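Local coordinates for 16L protein (PDB 6TQP) that probably inhibits apoptosis of the infected host cell as a poxviral Bcl-2-like protein, binding death-promoting peptide segments in a surface groove, at residues 17-22 / 34-39; 97-102 / 138-143. One frame throughout, in Å; residues are numbered along the deposited sequence.

Interaction 1. Residues 17-22 / 34-39; sequences KNVIVF and KMLSCY
Leu36 lies against one face of the Phe22 ring, fastening the extended end of the connection after helix 12-27 to that helix, in the helical bundle of a Bcl-2-like fold. The two side chains approach obliquely. Phe22 CG stands anti to the backbone N (chi1 -176°), and its CB already points toward residues 34-36. Leu36 CD1 sits over the ring in a CH-pi contact, 4.0 Å from the Phe22 ring centroid and 21° off the normal, shifted toward the rim carbons. The other methyl, Leu36 CD2, reaches back to Phe22 CB at 3.8 Å and approaches the carbonyl O of Asn18 at the same distance, so the leucine fork rests on the helix backbone as well as on the ring.

The ring edge meets a different set of atoms. Lys34 O lies in the ring plane, 3.5 Å from Phe22 CD2, where it probably benefits from the slightly positive C-H edge. Met35 starts with its CB directed away, but its chain, bent at chi2 and chi3, brings SD round to the same ring, making a Met-aromatic contact at the edge, 5.3 Å from SD to the Phe22 centroid. One aromatic ring thus engages three consecutive residues, while Val19, one turn earlier on the helix, adds looser apolar packing, its CG2 near Leu36 CD1. Leu44 of helix 38-68 also packs on both Phe22 and Leu36.

Ser37 occupies the N-cap of helix 38-68, its OG capping a backbone N in the first turn, and Glu40 OE1 accepts a hydrogen bond from Ser37 N in return, consistent with a capping box. Glu40 also ties this helix start to helix 12-27, since OE2 accepts a hydrogen bond from Asn18 ND2. The poorly ordered Lys34 ends near the same amide, its NZ 3.9 Å from Asn18 ND2.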
loop_
_atom_site.group_PDB
_atom_site.type_symbol
_atom_site.label_atom_id
_atom_site.label_comp_id
_atom_site.label_asym_id
_atom_site.label_seq_id
_atom_site.Cartn_x
_atom_site.Cartn_y
_atom_site.Cartn_z
ATOM N N LYS A 17 6.275 -0.486 -8.653
ATOM C CA LYS A 17 7.170 -0.487 -7.498
ATOM C C LYS A 17 7.729 0.909 -7.247
ATOM O O LYS A 17 7.754 1.389 -6.110
ATOM C CB LYS A 17 8.311 -1.480 -7.703
ATOM C CG LYS A 17 9.210 -1.652 -6.466
ATOM C CD LYS A 17 10.575 -2.232 -6.797
ATOM C CE LYS A 17 11.473 -1.211 -7.474
ATOM N NZ LYS A 17 12.879 -1.339 -7.017
ATOM N N ASN A 18 8.191 1.569 -8.305
ATOM C CA ASN A 18 8.744 2.912 -8.154
ATOM C C ASN A 18 7.690 3.875 -7.645
ATOM O O ASN A 18 7.974 4.731 -6.796
ATOM C CB ASN A 18 9.313 3.396 -9.485
ATOM C CG ASN A 18 10.623 2.746 -9.810
ATOM O OD1 ASN A 18 11.289 2.211 -8.924
ATOM N ND2 ASN A 18 11.021 2.794 -11.077
ATOM N N VAL A 19 6.458 3.742 -8.140
ATOM C CA VAL A 19 5.394 4.662 -7.746
ATOM C C VAL A 19 5.076 4.501 -6.263
ATOM O O VAL A 19 4.872 5.485 -5.541
ATOM C CB VAL A 19 4.147 4.443 -8.630
ATOM C CG1 VAL A 19 2.929 5.140 -8.030
ATOM C CG2 VAL A 19 4.401 4.956 -10.048
ATOM N N ILE A 20 5.046 3.258 -5.779
ATOM C CA ILE A 20 4.668 3.018 -4.388
ATOM C C ILE A 20 5.722 3.590 -3.442
ATOM O O ILE A 20 5.391 4.264 -2.457
ATOM C CB ILE A 20 4.441 1.518 -4.157
ATOM C CG1 ILE A 20 3.204 1.066 -4.947
ATOM C CG2 ILE A 20 4.254 1.220 -2.658
ATOM C CD1 ILE A 20 3.016 -0.434 -4.993
ATOM N N VAL A 21 6.996 3.326 -3.723
ATOM C CA VAL A 21 8.062 3.846 -2.868
ATOM C C VAL A 21 8.023 5.364 -2.855
ATOM O O VAL A 21 8.128 5.996 -1.798
ATOM C CB VAL A 21 9.428 3.313 -3.332
ATOM C CG1 VAL A 21 10.576 3.969 -2.538
ATOM C CG2 VAL A 21 9.461 1.805 -3.179
ATOM N N PHE A 22 7.862 5.971 -4.032
ATOM C CA PHE A 22 7.776 7.422 -4.120
ATOM C C PHE A 22 6.599 7.947 -3.311
ATOM O O PHE A 22 6.730 8.912 -2.546
ATOM C CB PHE A 22 7.652 7.831 -5.584
ATOM C CG PHE A 22 7.656 9.318 -5.800
ATOM C CD1 PHE A 22 6.487 10.049 -5.675
ATOM C CD2 PHE A 22 8.825 9.978 -6.143
ATOM C CE1 PHE A 22 6.482 11.420 -5.880
ATOM C CE2 PHE A 22 8.831 11.350 -6.347
ATOM C CZ PHE A 22 7.661 12.073 -6.212
ATOM N N LYS A 34 14.671 9.492 -5.722
ATOM C CA LYS A 34 14.546 9.277 -7.153
ATOM C C LYS A 34 13.191 9.816 -7.587
ATOM O O LYS A 34 12.194 9.638 -6.879
ATOM C CB LYS A 34 14.681 7.781 -7.503
ATOM C CG LYS A 34 14.677 7.470 -8.995
ATOM C CD LYS A 34 15.312 6.111 -9.281
ATOM C CE LYS A 34 15.292 5.770 -10.766
ATOM N NZ LYS A 34 13.928 5.406 -11.257
ATOM N N MET A 35 13.164 10.497 -8.730
ATOM C CA MET A 35 11.924 11.045 -9.254
ATOM C C MET A 35 11.287 10.023 -10.190
ATOM O O MET A 35 11.806 8.926 -10.398
ATOM C CB MET A 35 12.179 12.384 -9.952
ATOM C CG MET A 35 12.713 13.483 -9.015
ATOM S SD MET A 35 11.576 13.914 -7.681
ATOM C CE MET A 35 10.220 14.677 -8.580
ATOM N N LEU A 36 10.133 10.368 -10.748
ATOM C CA LEU A 36 9.365 9.423 -11.542
ATOM C C LEU A 36 9.428 9.777 -13.022
ATOM O O LEU A 36 9.593 10.942 -13.401
ATOM C CB LEU A 36 7.902 9.376 -11.082
ATOM C CG LEU A 36 7.671 8.953 -9.630
ATOM C CD1 LEU A 36 6.194 8.970 -9.306
ATOM C CD2 LEU A 36 8.265 7.576 -9.344
ATOM N N SER A 37 9.291 8.746 -13.850
ATOM C CA SER A 37 9.120 8.931 -15.275
ATOM C C SER A 37 7.748 9.523 -15.567
ATOM O O SER A 37 6.882 9.612 -14.700
ATOM C CB SER A 37 9.240 7.600 -16.005
ATOM O OG SER A 37 8.163 6.763 -15.610
ATOM N N CYS A 38 7.549 9.902 -16.830
ATOM C CA CYS A 38 6.253 10.417 -17.268
ATOM C C CYS A 38 5.148 9.405 -17.003
ATOM O O CYS A 38 4.070 9.746 -16.500
ATOM C CB CYS A 38 6.312 10.749 -18.755
ATOM S SG CYS A 38 4.751 11.249 -19.443
ATOM N N TYR A 39 5.402 8.146 -17.346
ATOM C CA TYR A 39 4.379 7.119 -17.185
ATOM C C TYR A 39 4.116 6.848 -15.711
ATOM O O TYR A 39 2.961 6.753 -15.276
ATOM C CB TYR A 39 4.809 5.846 -17.907
ATOM C CG TYR A 39 3.789 4.740 -17.792
ATOM C CD1 TYR A 39 2.563 4.836 -18.438
ATOM C CD2 TYR A 39 4.049 3.612 -17.035
ATOM C CE1 TYR A 39 1.631 3.832 -18.338
ATOM C CE2 TYR A 39 3.124 2.599 -16.937
ATOM C CZ TYR A 39 1.915 2.721 -17.584
ATOM O OH TYR A 39 0.986 1.721 -17.478
#

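Interaction 2. Residues 97-102 / 138-143; sequences SVKLAI and EDLINF
Phe143 reaches from helix 137-148 toward Ser97 and Leu100 of helix 96-113, where the short segments cross almost perpendicularly (85°) with axes 10.4 Å apart. From a CB directed at the partner helix, CG stands anti to the backbone N (chi1 179°), and the ring continues toward helix 96-113. CD2, the first ring carbon on the near side, lies 4.0 Å from Leu100 CD1. The next, CE2, comes closer to that methyl, at 3.7 Å, and the methyl sits in the ring plane, so leucine meets the phenylalanine at its edge. At the tip, Phe143 CZ packs on Ser97 CB at 4.1 Å.

Leu100 also uses its second methyl: CD2 touches CD1 of Leu140, one helical turn before Phe143, at 4.2 Å. The leucine fork therefore divides its two branches between an aromatic edge and an aliphatic side chain. Beside it, the extended chain of Lys99 grazes Leu140 CD2 through its CD, while its NZ donates a hydrogen bond to Ile133 O.

A bound peptide uses the same surface: an aromatic side chain stacks on Phe143, and apolar groups pack on Ser97, Val98 and Ala101, consistent with a Bcl-2 ligand groove. Among the neighbouring helices, Leu140 packs on Ile16 of helix 12-27 and Ile133 of helix 120-134, while Leu100 packs against Asp50 and Ile54 of helix 38-68.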
loop_
_atom_site.group_PDB
_atom_site.type_symbol
_atom_site.label_atom_id
_atom_site.label_comp_id
_atom_site.label_asym_id
_atom_site.label_seq_id
_atom_site.Cartn_x
_atom_site.Cartn_y
_atom_site.Cartn_z
ATOM N N SER A 97 -7.965 -3.854 -5.674
ATOM C CA SER A 97 -8.519 -2.998 -4.631
ATOM C C SER A 97 -7.852 -3.259 -3.286
ATOM O O SER A 97 -7.638 -2.330 -2.498
ATOM C CB SER A 97 -10.032 -3.215 -4.538
ATOM O OG SER A 97 -10.327 -4.608 -4.523
ATOM N N VAL A 98 -7.534 -4.521 -2.990
ATOM C CA VAL A 98 -6.804 -4.821 -1.763
ATOM C C VAL A 98 -5.435 -4.151 -1.783
ATOM O O VAL A 98 -4.972 -3.616 -0.770
ATOM C CB VAL A 98 -6.678 -6.344 -1.565
ATOM C CG1 VAL A 98 -5.783 -6.658 -0.380
ATOM C CG2 VAL A 98 -8.048 -6.951 -1.363
ATOM N N LYS A 99 -4.756 -4.196 -2.927
ATOM C CA LYS A 99 -3.436 -3.583 -3.013
ATOM C C LYS A 99 -3.512 -2.096 -2.718
ATOM O O LYS A 99 -2.653 -1.551 -2.019
ATOM C CB LYS A 99 -2.834 -3.833 -4.390
ATOM C CG LYS A 99 -2.406 -5.279 -4.597
ATOM C CD LYS A 99 -1.920 -5.548 -6.010
ATOM C CE LYS A 99 -1.398 -6.991 -6.164
ATOM N NZ LYS A 99 -0.740 -7.230 -7.496
ATOM N N LEU A 100 -4.545 -1.425 -3.223
ATOM C CA LEU A 100 -4.700 -0.005 -2.930
ATOM C C LEU A 100 -4.896 0.215 -1.440
ATOM O O LEU A 100 -4.261 1.091 -0.844
ATOM C CB LEU A 100 -5.869 0.565 -3.720
ATOM C CG LEU A 100 -5.638 0.638 -5.232
ATOM C CD1 LEU A 100 -6.884 1.105 -5.900
ATOM C CD2 LEU A 100 -4.477 1.590 -5.576
ATOM N N ALA A 101 -5.742 -0.604 -0.809
ATOM C CA ALA A 101 -5.939 -0.478 0.629
ATOM C C ALA A 101 -4.629 -0.672 1.378
ATOM O O ALA A 101 -4.363 0.027 2.363
ATOM C CB ALA A 101 -6.979 -1.479 1.117
ATOM N N ILE A 102 -3.790 -1.607 0.926
ATOM C CA ILE A 102 -2.528 -1.845 1.626
ATOM C C ILE A 102 -1.588 -0.645 1.466
ATOM O O ILE A 102 -0.841 -0.298 2.391
ATOM C CB ILE A 102 -1.885 -3.159 1.148
ATOM C CG1 ILE A 102 -2.702 -4.336 1.695
ATOM C CG2 ILE A 102 -0.440 -3.253 1.614
ATOM C CD1 ILE A 102 -2.308 -5.685 1.122
ATOM N N GLU A 138 -0.245 -5.431 -14.261
ATOM C CA GLU A 138 -1.204 -5.196 -15.339
ATOM C C GLU A 138 -2.630 -5.120 -14.804
ATOM O O GLU A 138 -3.407 -4.235 -15.188
ATOM C CB GLU A 138 -1.083 -6.304 -16.391
ATOM C CG GLU A 138 0.006 -6.074 -17.429
ATOM C CD GLU A 138 -0.041 -7.085 -18.573
ATOM O OE1 GLU A 138 -0.645 -8.170 -18.396
ATOM O OE2 GLU A 138 0.519 -6.792 -19.652
ATOM N N ASP A 139 -2.993 -6.048 -13.915
ATOM C CA ASP A 139 -4.332 -6.031 -13.335
ATOM C C ASP A 139 -4.549 -4.791 -12.482
ATOM O O ASP A 139 -5.634 -4.202 -12.497
ATOM C CB ASP A 139 -4.562 -7.291 -12.505
ATOM C CG ASP A 139 -4.467 -8.551 -13.333
ATOM O OD1 ASP A 139 -4.791 -8.488 -14.538
ATOM O OD2 ASP A 139 -4.058 -9.598 -12.782
ATOM N N LEU A 140 -3.532 -4.375 -11.727
ATOM C CA LEU A 140 -3.685 -3.173 -10.916
ATOM C C LEU A 140 -3.802 -1.937 -11.801
ATOM O O LEU A 140 -4.631 -1.057 -11.549
ATOM C CB LEU A 140 -2.510 -3.042 -9.947
ATOM C CG LEU A 140 -2.412 -1.755 -9.125
ATOM C CD1 LEU A 140 -3.669 -1.536 -8.297
ATOM C CD2 LEU A 140 -1.200 -1.850 -8.232
ATOM N N ILE A 141 -2.983 -1.859 -12.848
ATOM C CA ILE A 141 -3.037 -0.707 -13.737
ATOM C C ILE A 141 -4.406 -0.620 -14.405
ATOM O O ILE A 141 -5.020 0.452 -14.462
ATOM C CB ILE A 141 -1.885 -0.785 -14.757
ATOM C CG1 ILE A 141 -0.539 -0.577 -14.036
ATOM C CG2 ILE A 141 -2.069 0.256 -15.883
ATOM C CD1 ILE A 141 0.689 -0.790 -14.905
ATOM N N ASN A 142 -4.925 -1.750 -14.890
ATOM C CA ASN A 142 -6.250 -1.746 -15.507
ATOM C C ASN A 142 -7.324 -1.287 -14.536
ATOM O O ASN A 142 -8.292 -0.634 -14.940
ATOM C CB ASN A 142 -6.594 -3.139 -16.038
ATOM C CG ASN A 142 -5.787 -3.506 -17.259
ATOM O OD1 ASN A 142 -5.184 -2.642 -17.899
ATOM N ND2 ASN A 142 -5.775 -4.790 -17.596
ATOM N N PHE A 143 -7.182 -1.614 -13.256
ATOM C CA PHE A 143 -8.207 -1.234 -12.294
ATOM C C PHE A 143 -8.211 0.271 -12.063
ATOM O O PHE A 143 -9.276 0.882 -11.969
ATOM C CB PHE A 143 -7.995 -1.980 -10.979
ATOM C CG PHE A 143 -8.995 -1.642 -9.924
ATOM C CD1 PHE A 143 -10.276 -2.158 -9.975
ATOM C CD2 PHE A 143 -8.658 -0.811 -8.879
ATOM C CE1 PHE A 143 -11.194 -1.852 -9.000
ATOM C CE2 PHE A 143 -9.573 -0.500 -7.903
ATOM C CZ PHE A 143 -10.840 -1.015 -7.961
#

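Overall arrangement
The two contacts follow one another along the chain, interaction 1 closing before interaction 2 opens, and their centres lie 16 Å apart within a single all-helical Bcl-2-like domain. Interaction 1 joins helix 12-27 to the extended residues leading into helix 38-68; interaction 2 brings the C-terminal helix 137-148 against helix 96-113. They meet where Tyr39 OH packs on Ile141 CD1 at 3.6 Å. Helix 12-27 also links them, since Ile16 packs on both Leu140 and Ile141. Interaction 1 thus lies on the N-terminal helix and the connection after it, whereas interaction 2 borders the site of the bound peptide, consistent with apoptosis inhibition through ligand capture.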